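Local coordinates for protein prephenate dehydrogenase (Corynebacterium glutamicum ATCC 13032, PDB 3KTD) that probably oxidises prephenate by NAD(P)+-dependent decarboxylating dehydrogenation, a step of tyrosine biosynthesis, at residues Leu315-Gly320 with Ala336-Phe341. Sequence-based numbering, arbitrary orientation.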
# COMPACT_ATOMS: atom_id res chain seq x y z
N LEU A 315 28.12 -9.30 1.60
CA LEU A 315 29.23 -10.02 2.20
C LEU A 315 29.54 -11.27 1.39
O LEU A 315 28.63 -11.98 0.97
CB LEU A 315 28.93 -10.42 3.64
CG LEU A 315 29.37 -9.46 4.74
CD1 LEU A 315 28.97 -8.01 4.42
CD2 LEU A 315 28.79 -9.92 6.08
N ARG A 316 30.83 -11.53 1.21
CA ARG A 316 31.32 -12.71 0.49
C ARG A 316 31.79 -13.76 1.49
O ARG A 316 32.80 -13.56 2.17
CB ARG A 316 32.45 -12.31 -0.47
CG ARG A 316 31.95 -11.62 -1.75
CD ARG A 316 32.98 -10.69 -2.39
NE ARG A 316 34.24 -11.35 -2.73
CZ ARG A 316 35.22 -10.80 -3.46
NH1 ARG A 316 35.08 -9.58 -3.97
NH2 ARG A 316 36.33 -11.49 -3.71
N LEU A 317 31.05 -14.86 1.59
CA LEU A 317 31.43 -15.94 2.49
C LEU A 317 32.40 -16.87 1.79
O LEU A 317 32.38 -16.98 0.57
CB LEU A 317 30.22 -16.75 2.94
CG LEU A 317 29.02 -15.96 3.46
CD1 LEU A 317 27.98 -16.92 4.00
CD2 LEU A 317 29.45 -14.96 4.52
N HIS A 318 33.24 -17.54 2.57
CA HIS A 318 34.16 -18.53 2.04
C HIS A 318 34.02 -19.79 2.88
O HIS A 318 34.86 -20.07 3.72
CB HIS A 318 35.61 -18.01 2.10
CG HIS A 318 35.84 -16.76 1.32
ND1 HIS A 318 35.69 -15.50 1.86
CD2 HIS A 318 36.22 -16.57 0.03
CE1 HIS A 318 35.97 -14.59 0.94
NE2 HIS A 318 36.29 -15.22 -0.18
N PRO A 319 32.92 -20.55 2.67
CA PRO A 319 32.75 -21.80 3.40
C PRO A 319 34.04 -22.59 3.44
O PRO A 319 34.74 -22.67 2.43
CB PRO A 319 31.69 -22.53 2.58
CG PRO A 319 30.90 -21.47 1.95
CD PRO A 319 31.82 -20.30 1.73
N GLY A 320 34.37 -23.16 4.59
CA GLY A 320 35.62 -23.89 4.77
C GLY A 320 36.60 -23.09 5.62
O GLY A 320 37.10 -23.60 6.62
N ALA A 336 22.38 -8.19 5.05
CA ALA A 336 23.26 -8.27 3.89
C ALA A 336 22.90 -9.49 3.05
O ALA A 336 22.53 -10.52 3.59
CB ALA A 336 24.70 -8.36 4.33
N ARG A 337 22.97 -9.33 1.74
CA ARG A 337 22.84 -10.46 0.84
C ARG A 337 24.24 -11.06 0.77
O ARG A 337 25.20 -10.39 1.13
CB ARG A 337 22.35 -10.03 -0.55
CG ARG A 337 23.35 -9.22 -1.37
CD ARG A 337 22.76 -8.71 -2.68
NE ARG A 337 23.81 -8.12 -3.51
CZ ARG A 337 24.65 -8.81 -4.29
NH1 ARG A 337 24.56 -10.14 -4.40
NH2 ARG A 337 25.59 -8.17 -4.98
N ILE A 338 24.36 -12.30 0.32
CA ILE A 338 25.67 -12.96 0.26
C ILE A 338 25.99 -13.58 -1.09
O ILE A 338 25.10 -13.93 -1.86
CB ILE A 338 25.81 -14.05 1.35
CG1 ILE A 338 24.93 -15.26 1.04
CG2 ILE A 338 25.46 -13.48 2.73
CD1 ILE A 338 25.05 -16.36 2.07
N GLU A 339 27.28 -13.71 -1.35
CA GLU A 339 27.80 -14.36 -2.55
C GLU A 339 28.92 -15.28 -2.07
O GLU A 339 29.85 -14.82 -1.43
CB GLU A 339 28.34 -13.32 -3.54
CG GLU A 339 27.26 -12.58 -4.38
CD GLU A 339 26.71 -13.40 -5.57
OE1 GLU A 339 27.37 -14.37 -6.02
OE2 GLU A 339 25.62 -13.05 -6.08
N VAL A 340 28.82 -16.58 -2.36
CA VAL A 340 29.79 -17.55 -1.83
C VAL A 340 30.90 -17.90 -2.83
O VAL A 340 30.63 -18.40 -3.92
CB VAL A 340 29.09 -18.83 -1.33
CG1 VAL A 340 27.91 -18.46 -0.44
CG2 VAL A 340 28.61 -19.68 -2.48
N PHE A 341 32.15 -17.63 -2.46
CA PHE A 341 33.31 -17.98 -3.27
C PHE A 341 34.06 -19.18 -2.69
O PHE A 341 33.54 -19.94 -1.88
CB PHE A 341 34.26 -16.77 -3.42
CG PHE A 341 33.70 -15.63 -4.26
CD1 PHE A 341 32.53 -15.78 -5.01
CD2 PHE A 341 34.39 -14.43 -4.34
CE1 PHE A 341 32.04 -14.72 -5.79
CE2 PHE A 341 33.91 -13.38 -5.13
CZ PHE A 341 32.73 -13.52 -5.85
OXT PHE A 341 35.22 -19.44 -3.03
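The carbonyl oxygen of L315 is gripped twice by 336-341, by one N-H...O hydrogen bond from E339 N, which lies in the carbonyl plane 3.2 Å from L315 O, and by one CA-H...O contact from I338 CA. L317 O is also held twice, but F341 N comes nearly along its C=O axis at 3.1 Å and V340 CA makes a longer CA-H...O contact. L315 N gives its hydrogen to R337 O, again almost in line with the carbonyl, whereas L317 N reaches E339 O by a weak, bent bond (131° at the hydrogen). These bonds pair 314-317 in parallel with 337-340, and helix 324-334 connects them, so strand, helix and strand make a beta-alpha-beta unit at the C-terminal end of the chain. L315, L317, I338 and V340 share one face of this two-stranded sheet. There L317 CD1 meets I338 CD1 tip to tip at 3.6 Å, the two side chains crossing obliquely. Helix 324-334 packs on L315 and L317; W168 and Q173 of helix 162-177 touch L317 and V340. R316 and E339 lie on the other face. The R316 chain bends at chi3 (57°), bringing its guanidinium to the F341 ring with the planes 56° apart: F341 CZ sits over one guanidinium face, offset toward the rim, and R316 NH2 lies at the ring edge, in plane. H318 runs beside F341, its CD2 4.0 Å from F341 CB. E339 OE2 meets the R337 guanidinium at its edge, in plane, in a salt bridge 3.5 Å from R337 NH1. The main-chain bonds thus fix the register of the C-terminal strand, apolar side chains meet on one face, and the other carries the R316 guanidinium beside the F341 ring; the pairing of R337 with E339 would partly offset their charges.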